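Uncharacterized protein (Chondromyces crocatus, PDB 6I86) is of unknown function but is encoded by the crocagin gene cluster (CgnJ) and probably takes part in making this ribosomally derived peptide natural product. Local coordinates at residues Cys25-Pro30 and His49-Leu54; Ala31-Asn36 and Asp40-Leu45; Ala97-Thr100 and Thr104-Arg107. All blocks are in the same frame, centred on the assembly; numbering follows the deposited sequence.

Contact 1 is the buried one of the three: it lays the 25-30 loop against the start of strand 51-55 through side chains alone. Contact 2, nested along the chain inside the loop that contact 1 closes, has its centre about 18 Å from the chain's centre and joins the weakly bonded helix 30-34 and the loop after it to helix 38-47 through an arginine and a set of apolar side chains. Contacts 2 and 3 are both partly buried; contact 3 is the only one built on backbone pairing. Contacts 1 and 3 reach the same four-stranded antiparallel sheet and meet through Asn28 and Asn106, while Leu45 and Trp33 tie contact 2 to contact 1.

Contact 1 (Cys25-Pro30 and His49-Leu54); sequences CSINSP and HELVLL
The nearest CA atoms, those of Cys25 and Glu50, stay 7.3 Å apart, and no hydrogen bond crosses between 25-30 and 49-54, which therefore meet through side chains. On the loop side lies a short 3-10 turn: Asn28 N bonds to Cys25 O at 2.9 Å and Ser29 N to Ser26 O at 3.2 Å, and within this turn the CB atoms of Cys25 and Ile27 both point toward 49-54. Two separate touches result. Cys25 SG, swung opposite its own backbone N (chi1 -175°), stops 3.7 Å from Glu50 OE1, an approach of thiol and carboxylate that does not amount to a hydrogen bond; the glutamate reaches it by staying extended beyond CG. The second touch is purely apolar: Ile27 CD1 meets Leu51 CD2 at 3.9 Å, methyl against methyl, the two side chains crossing at about a right angle. Leu51 offers that branch with CG lodged between its backbone N and carbonyl carbon (chi1 77°). The two segments bury a modest 150 Å² between them; Leu45 of helix 38-47 also packs on all four touching residues. His49, at positive phi, is the C-prime residue of the Schellman motif that ends that helix, with Glu50 N bonded to Leu45 O. Ile27 also rests on Leu19 and Phe21 of strand 17-22, the strand to which Val52 and Leu54 are joined by backbone hydrogen bonds.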
loop_
_atom_site.group_PDB
_atom_site.type_symbol
_atom_site.label_atom_id
_atom_site.label_comp_id
_atom_site.label_asym_id
_atom_site.label_seq_id
_atom_site.Cartn_x
_atom_site.Cartn_y
_atom_site.Cartn_z
ATOM N N CYS A 25 -6.496 -5.278 -11.827
ATOM C CA CYS A 25 -7.715 -4.750 -11.230
ATOM C C CYS A 25 -8.286 -3.627 -12.089
ATOM O O CYS A 25 -7.547 -2.882 -12.741
ATOM C CB CYS A 25 -7.438 -4.245 -9.813
ATOM S SG CYS A 25 -8.907 -3.694 -8.908
ATOM N N SER A 26 -9.620 -3.516 -12.089
ATOM C CA SER A 26 -10.293 -2.522 -12.919
ATOM C C SER A 26 -9.831 -1.107 -12.602
ATOM O O SER A 26 -9.834 -0.240 -13.484
ATOM C CB SER A 26 -11.809 -2.631 -12.736
ATOM O OG SER A 26 -12.181 -2.364 -11.394
ATOM N N ILE A 27 -9.421 -0.854 -11.356
ATOM C CA ILE A 27 -8.974 0.476 -10.959
ATOM C C ILE A 27 -7.722 0.908 -11.714
ATOM O O ILE A 27 -7.419 2.105 -11.772
ATOM C CB ILE A 27 -8.745 0.512 -9.432
ATOM C CG1 ILE A 27 -8.644 1.955 -8.931
ATOM C CG2 ILE A 27 -7.513 -0.290 -9.054
ATOM C CD1 ILE A 27 -8.710 2.091 -7.424
ATOM N N ASN A 28 -6.988 -0.034 -12.306
ATOM C CA ASN A 28 -5.768 0.270 -13.039
ATOM C C ASN A 28 -6.033 0.598 -14.507
ATOM O O ASN A 28 -5.121 0.485 -15.334
ATOM C CB ASN A 28 -4.781 -0.896 -12.926
ATOM C CG ASN A 28 -3.335 -0.455 -13.078
ATOM O OD1 ASN A 28 -2.996 0.699 -12.824
ATOM N ND2 ASN A 28 -2.472 -1.380 -13.491
ATOM N N SER A 29 -7.255 0.996 -14.849
ATOM C CA SER A 29 -7.616 1.370 -16.206
ATOM C C SER A 29 -8.322 2.717 -16.198
ATOM O O SER A 29 -8.952 3.086 -15.202
ATOM C CB SER A 29 -8.524 0.313 -16.855
ATOM O OG SER A 29 -7.820 -0.897 -17.071
ATOM N N PRO A 30 -8.218 3.481 -17.288
ATOM C CA PRO A 30 -8.852 4.811 -17.307
ATOM C C PRO A 30 -10.370 4.773 -17.227
ATOM O O PRO A 30 -10.974 5.722 -16.713
ATOM C CB PRO A 30 -8.372 5.411 -18.637
ATOM C CG PRO A 30 -7.136 4.641 -18.988
ATOM C CD PRO A 30 -7.367 3.256 -18.469
ATOM N N HIS A 49 -11.898 -7.141 -1.095
ATOM C CA HIS A 49 -10.504 -7.530 -0.887
ATOM C C HIS A 49 -9.697 -7.514 -2.181
ATOM O O HIS A 49 -8.705 -8.240 -2.306
ATOM C CB HIS A 49 -10.402 -8.906 -0.214
ATOM C CG HIS A 49 -11.406 -9.118 0.875
ATOM N ND1 HIS A 49 -11.401 -8.388 2.044
ATOM C CD2 HIS A 49 -12.457 -9.969 0.967
ATOM C CE1 HIS A 49 -12.402 -8.783 2.811
ATOM N NE2 HIS A 49 -13.058 -9.740 2.181
ATOM N N GLU A 50 -10.107 -6.702 -3.156
ATOM C CA GLU A 50 -9.310 -6.493 -4.357
ATOM C C GLU A 50 -8.318 -5.346 -4.215
ATOM O O GLU A 50 -7.385 -5.251 -5.021
ATOM C CB GLU A 50 -10.212 -6.234 -5.570
ATOM C CG GLU A 50 -11.021 -7.435 -6.030
ATOM C CD GLU A 50 -11.708 -7.184 -7.356
ATOM O OE1 GLU A 50 -11.041 -6.661 -8.275
ATOM O OE2 GLU A 50 -12.908 -7.505 -7.481
ATOM N N LEU A 51 -8.488 -4.479 -3.218
ATOM C CA LEU A 51 -7.517 -3.431 -2.954
ATOM C C LEU A 51 -7.368 -3.236 -1.453
ATOM O O LEU A 51 -8.269 -3.547 -0.667
ATOM C CB LEU A 51 -7.894 -2.099 -3.645
ATOM C CG LEU A 51 -8.976 -1.119 -3.167
ATOM C CD1 LEU A 51 -8.550 -0.286 -1.959
ATOM C CD2 LEU A 51 -9.350 -0.201 -4.319
ATOM N N VAL A 52 -6.203 -2.720 -1.068
ATOM C CA VAL A 52 -5.900 -2.332 0.304
ATOM C C VAL A 52 -5.704 -0.822 0.327
ATOM O O VAL A 52 -5.070 -0.258 -0.573
ATOM C CB VAL A 52 -4.652 -3.072 0.836
ATOM C CG1 VAL A 52 -4.129 -2.423 2.108
ATOM C CG2 VAL A 52 -4.974 -4.543 1.078
ATOM N N LEU A 53 -6.262 -0.165 1.344
ATOM C CA LEU A 53 -6.345 1.291 1.395
ATOM C C LEU A 53 -5.448 1.811 2.513
ATOM O O LEU A 53 -5.595 1.407 3.671
ATOM C CB LEU A 53 -7.798 1.738 1.595
ATOM C CG LEU A 53 -8.186 3.210 1.436
ATOM C CD1 LEU A 53 -9.636 3.315 0.978
ATOM C CD2 LEU A 53 -7.991 3.984 2.733
ATOM N N LEU A 54 -4.528 2.710 2.160
ATOM C CA LEU A 54 -3.626 3.360 3.107
ATOM C C LEU A 54 -4.010 4.831 3.216
ATOM O O LEU A 54 -3.716 5.622 2.312
ATOM C CB LEU A 54 -2.172 3.212 2.666
ATOM C CG LEU A 54 -1.485 1.870 2.904
ATOM C CD1 LEU A 54 -0.302 1.714 1.969
ATOM C CD2 LEU A 54 -1.028 1.791 4.345
#

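Contact 2 (Ala31-Asn36 and Asp40-Leu45); sequences AFWSTN and DRIWRL
Arg41 projects from helix 38-47 into a hollow on 31-36 whose floor is the Phe32 ring and whose rim is made of backbone carbonyls. Its chain bends at chi3 (-80°), setting NH1 3.3 Å above the centre of the Phe32 ring; the guanidinium is turned 63° from the ring plane, so this cation-pi contact points a nitrogen at the face instead of lying flat on it. NH1 and NH2 both grip Phe32 O, at 2.6 and 2.8 Å, and NH2 also reaches Asn36 O at 2.9 Å by a straighter bond (166°). Thr35 CG2 covers a face of the guanidinium. With a leucine in its place, the carbonyls of Phe32 and Asn36 would probably be left without these donors and the ring without its cation, freeing the turn to shift. The ring is itself a bump against helix 38-47: Leu45 CD1 approaches Phe32 CE2 to 3.6 Å, and Ile42 CG1 crosses beside Phe32 CE1. Phe32 CD1 lies over a face of the Trp33 ring, offset toward its rim. Ile42 CD1 meets Trp33 CH2 at 3.6 Å. Trp33 NE1 is anchored on Ile27 O, while Ile42 reaches Leu51 of strand 51-55 and Trp17 and Leu19 of strand 17-22.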
loop_
_atom_site.group_PDB
_atom_site.type_symbol
_atom_site.label_atom_id
_atom_site.label_comp_id
_atom_site.label_asym_id
_atom_site.label_seq_id
_atom_site.Cartn_x
_atom_site.Cartn_y
_atom_site.Cartn_z
ATOM N N ALA A 31 -11.006 3.705 -17.717
ATOM C CA ALA A 31 -12.465 3.632 -17.687
ATOM C C ALA A 31 -13.003 3.653 -16.262
ATOM O O ALA A 31 -14.130 4.104 -16.031
ATOM C CB ALA A 31 -12.944 2.377 -18.416
ATOM N N PHE A 32 -12.216 3.168 -15.300
ATOM C CA PHE A 32 -12.633 3.209 -13.902
ATOM C C PHE A 32 -12.836 4.644 -13.431
ATOM O O PHE A 32 -13.816 4.947 -12.741
ATOM C CB PHE A 32 -11.593 2.497 -13.032
ATOM C CG PHE A 32 -11.969 2.401 -11.576
ATOM C CD1 PHE A 32 -11.744 3.464 -10.712
ATOM C CD2 PHE A 32 -12.524 1.239 -11.066
ATOM C CE1 PHE A 32 -12.084 3.375 -9.374
ATOM C CE2 PHE A 32 -12.863 1.142 -9.728
ATOM C CZ PHE A 32 -12.642 2.213 -8.881
ATOM N N TRP A 33 -11.923 5.542 -13.798
ATOM C CA TRP A 33 -11.912 6.890 -13.246
ATOM C C TRP A 33 -12.677 7.898 -14.091
ATOM O O TRP A 33 -13.015 8.975 -13.587
ATOM C CB TRP A 33 -10.465 7.361 -13.072
ATOM C CG TRP A 33 -9.692 6.492 -12.133
ATOM C CD1 TRP A 33 -9.021 5.343 -12.442
ATOM C CD2 TRP A 33 -9.526 6.687 -10.725
ATOM N NE1 TRP A 33 -8.442 4.816 -11.314
ATOM C CE2 TRP A 33 -8.737 5.622 -10.246
ATOM C CE3 TRP A 33 -9.961 7.662 -9.822
ATOM C CZ2 TRP A 33 -8.373 5.507 -8.906
ATOM C CZ3 TRP A 33 -9.602 7.544 -8.493
ATOM C CH2 TRP A 33 -8.816 6.475 -8.047
ATOM N N SER A 34 -12.965 7.579 -15.353
ATOM C CA SER A 34 -13.664 8.514 -16.225
ATOM C C SER A 34 -15.152 8.626 -15.909
ATOM O O SER A 34 -15.769 9.633 -16.270
ATOM C CB SER A 34 -13.479 8.110 -17.690
ATOM O OG SER A 34 -14.146 6.892 -17.969
ATOM N N THR A 35 -15.739 7.628 -15.255
ATOM C CA THR A 35 -17.146 7.669 -14.883
ATOM C C THR A 35 -17.297 8.022 -13.403
ATOM O O THR A 35 -16.337 8.004 -12.630
ATOM C CB THR A 35 -17.837 6.338 -15.201
ATOM O OG1 THR A 35 -19.209 6.403 -14.792
ATOM C CG2 THR A 35 -17.160 5.188 -14.485
ATOM N N ASN A 36 -18.531 8.336 -13.017
ATOM C CA ASN A 36 -18.813 8.967 -11.735
ATOM C C ASN A 36 -18.771 7.957 -10.587
ATOM O O ASN A 36 -18.772 6.740 -10.783
ATOM C CB ASN A 36 -20.173 9.665 -11.776
ATOM C CG ASN A 36 -21.312 8.706 -12.061
ATOM O OD1 ASN A 36 -21.432 8.182 -13.169
ATOM N ND2 ASN A 36 -22.159 8.476 -11.065
ATOM N N ASP A 40 -17.092 5.548 -4.534
ATOM C CA ASP A 40 -17.890 4.412 -4.087
ATOM C C ASP A 40 -17.331 3.106 -4.628
ATOM O O ASP A 40 -17.359 2.078 -3.941
ATOM C CB ASP A 40 -19.349 4.577 -4.515
ATOM C CG ASP A 40 -20.061 5.673 -3.754
ATOM O OD1 ASP A 40 -21.029 6.245 -4.295
ATOM O OD2 ASP A 40 -19.652 5.958 -2.609
ATOM N N ARG A 41 -16.818 3.127 -5.858
ATOM C CA ARG A 41 -16.314 1.901 -6.462
ATOM C C ARG A 41 -14.955 1.512 -5.892
ATOM O O ARG A 41 -14.596 0.329 -5.909
ATOM C CB ARG A 41 -16.256 2.057 -7.981
ATOM C CG ARG A 41 -17.634 2.049 -8.627
ATOM C CD ARG A 41 -17.584 2.212 -10.137
ATOM N NE ARG A 41 -17.416 3.606 -10.529
ATOM C CZ ARG A 41 -16.317 4.099 -11.090
ATOM N NH1 ARG A 41 -15.283 3.307 -11.343
ATOM N NH2 ARG A 41 -16.255 5.384 -11.409
ATOM N N ILE A 42 -14.192 2.481 -5.382
ATOM C CA ILE A 42 -12.985 2.153 -4.626
ATOM C C ILE A 42 -13.350 1.379 -3.365
ATOM O O ILE A 42 -12.731 0.361 -3.034
ATOM C CB ILE A 42 -12.189 3.428 -4.290
ATOM C CG1 ILE A 42 -11.677 4.103 -5.563
ATOM C CG2 ILE A 42 -11.033 3.105 -3.360
ATOM C CD1 ILE A 42 -10.831 5.325 -5.296
ATOM N N TRP A 43 -14.367 1.856 -2.639
ATOM C CA TRP A 43 -14.761 1.200 -1.396
ATOM C C TRP A 43 -15.300 -0.201 -1.652
ATOM O O TRP A 43 -15.114 -1.104 -0.828
ATOM C CB TRP A 43 -15.798 2.044 -0.659
ATOM C CG TRP A 43 -15.919 1.690 0.787
ATOM C CD1 TRP A 43 -16.929 0.990 1.382
ATOM C CD2 TRP A 43 -14.982 2.001 1.823
ATOM N NE1 TRP A 43 -16.682 0.858 2.727
ATOM C CE2 TRP A 43 -15.493 1.469 3.023
ATOM C CE3 TRP A 43 -13.762 2.683 1.852
ATOM C CZ2 TRP A 43 -14.826 1.599 4.239
ATOM C CZ3 TRP A 43 -13.102 2.810 3.057
ATOM C CH2 TRP A 43 -13.635 2.272 4.235
ATOM N N ARG A 44 -15.983 -0.400 -2.781
ATOM C CA ARG A 44 -16.466 -1.735 -3.116
ATOM C C ARG A 44 -15.311 -2.680 -3.415
ATOM O O ARG A 44 -15.352 -3.857 -3.039
ATOM C CB ARG A 44 -17.422 -1.668 -4.302
ATOM C CG ARG A 44 -18.730 -0.996 -3.979
ATOM C CD ARG A 44 -19.837 -1.598 -4.803
ATOM N NE ARG A 44 -19.713 -1.297 -6.226
ATOM C CZ ARG A 44 -20.129 -0.164 -6.783
ATOM N NH1 ARG A 44 -20.688 0.778 -6.035
ATOM N NH2 ARG A 44 -19.988 0.027 -8.087
ATOM N N LEU A 45 -14.275 -2.186 -4.097
ATOM C CA LEU A 45 -13.082 -2.998 -4.308
ATOM C C LEU A 45 -12.410 -3.337 -2.983
ATOM O O LEU A 45 -11.910 -4.453 -2.801
ATOM C CB LEU A 45 -12.109 -2.273 -5.238
ATOM C CG LEU A 45 -12.482 -2.202 -6.719
ATOM C CD1 LEU A 45 -11.484 -1.344 -7.487
ATOM C CD2 LEU A 45 -12.565 -3.599 -7.315
#

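Contact 3 (Ala97-Thr100 and Thr104-Arg107); sequences ACTT and TLNR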
loop_
_atom_site.group_PDB
_atom_site.type_symbol
_atom_site.label_atom_id
_atom_site.label_comp_id
_atom_site.label_asym_id
_atom_site.label_seq_id
_atom_site.Cartn_x
_atom_site.Cartn_y
_atom_site.Cartn_z
ATOM N N ALA A 97 0.549 0.209 -7.127
ATOM C CA ALA A 97 0.024 1.240 -6.248
ATOM C C ALA A 97 -0.337 2.488 -7.039
ATOM O O ALA A 97 0.303 2.816 -8.042
ATOM C CB ALA A 97 1.033 1.601 -5.150
ATOM N N CYS A 98 -1.376 3.179 -6.571
ATOM C CA CYS A 98 -1.739 4.493 -7.079
ATOM C C CYS A 98 -2.237 5.333 -5.908
ATOM O O CYS A 98 -2.232 4.890 -4.756
ATOM C CB CYS A 98 -2.782 4.385 -8.196
ATOM S SG CYS A 98 -4.495 4.332 -7.642
ATOM N N THR A 99 -2.642 6.565 -6.204
ATOM C CA THR A 99 -3.291 7.437 -5.237
ATOM C C THR A 99 -4.533 8.032 -5.883
ATOM O O THR A 99 -4.715 7.968 -7.101
ATOM C CB THR A 99 -2.362 8.563 -4.749
ATOM O OG1 THR A 99 -2.274 9.580 -5.753
ATOM C CG2 THR A 99 -0.963 8.033 -4.436
ATOM N N THR A 100 -5.404 8.611 -5.055
ATOM C CA THR A 100 -6.524 9.359 -5.609
ATOM C C THR A 100 -6.075 10.662 -6.255
ATOM O O THR A 100 -6.864 11.280 -6.978
ATOM C CB THR A 100 -7.571 9.642 -4.528
ATOM O OG1 THR A 100 -6.939 10.220 -3.380
ATOM C CG2 THR A 100 -8.280 8.355 -4.125
ATOM N N THR A 104 -3.300 7.204 -12.488
ATOM C CA THR A 104 -2.519 6.509 -13.505
ATOM C C THR A 104 -1.106 6.180 -13.041
ATOM O O THR A 104 -0.260 5.846 -13.877
ATOM C CB THR A 104 -2.448 7.345 -14.786
ATOM O OG1 THR A 104 -1.694 8.537 -14.535
ATOM C CG2 THR A 104 -3.846 7.726 -15.258
ATOM N N LEU A 105 -0.833 6.266 -11.735
ATOM C CA LEU A 105 0.531 6.082 -11.244
ATOM C C LEU A 105 1.089 4.726 -11.659
ATOM O O LEU A 105 2.190 4.642 -12.216
ATOM C CB LEU A 105 0.569 6.248 -9.725
ATOM C CG LEU A 105 1.906 6.724 -9.150
ATOM C CD1 LEU A 105 2.270 8.094 -9.695
ATOM C CD2 LEU A 105 1.870 6.746 -7.628
ATOM N N ASN A 106 0.335 3.655 -11.407
ATOM C CA ASN A 106 0.709 2.304 -11.826
ATOM C C ASN A 106 2.117 1.957 -11.345
ATOM O O ASN A 106 2.959 1.453 -12.090
ATOM C CB ASN A 106 0.583 2.159 -13.344
ATOM C CG ASN A 106 0.768 0.732 -13.812
ATOM O OD1 ASN A 106 0.395 -0.215 -13.118
ATOM N ND2 ASN A 106 1.351 0.568 -14.992
ATOM N N ARG A 107 2.371 2.253 -10.075
ATOM C CA ARG A 107 3.694 2.073 -9.494
ATOM C C ARG A 107 3.881 0.617 -9.089
ATOM O O ARG A 107 3.189 0.125 -8.192
ATOM C CB ARG A 107 3.871 2.996 -8.292
ATOM C CG ARG A 107 5.209 2.847 -7.596
ATOM C CD ARG A 107 6.310 3.572 -8.356
ATOM N NE ARG A 107 5.959 4.958 -8.654
ATOM C CZ ARG A 107 6.168 5.977 -7.824
ATOM N NH1 ARG A 107 6.728 5.768 -6.641
ATOM N NH2 ARG A 107 5.817 7.205 -8.178
#
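Leu105, with CG turned opposite the backbone N (chi1 -153°), sends its CD2 branch to 4.5 Å from Thr99 CG2, and Asn106 next to it takes a left-handed backbone conformation (phi 53°) that swings the chain so that Arg107 can pair with Ala97. The pairing is an antiparallel hydrogen-bonded one, with the CA atoms of Ala97 and Arg107 5.0 Å apart. Arg107 N reaches Ala97 O at 3.0 Å, in the carbonyl plane and nearly straight (162°), whereas Ala97 N reaches Arg107 O at 2.8 Å along a more bent path. Ala97 CB and Arg107 CB lie on one face of the sheet, 4.5 Å apart, and both residues pack on Ile10 of strand 4-14. On the loop side of the pair no further backbone bond joins the two segments: Asn106 N is poorly aimed at Ala97 O, and Leu105 fills in with aliphatic contacts instead, its CB 3.9 Å from Cys98 CA and 4.1 Å from Cys98 CB. Leu105 also packs on Leu12, as does Thr99. The Arg107 chain, bent at chi2 and chi3, carries its guanidinium off from Ala97, and NH1 bonds to Ile11 O; Asn106 OD1 takes a bond from Asn28 ND2. The chemistry thus divides the work: two main-chain bonds, which use no side-chain atoms, set the register of strands 94-99 and 107-111, while the polar ends of Asn106 and Arg107 fasten the loop to the 25-30 turn and the sheet edge to strand 4-14.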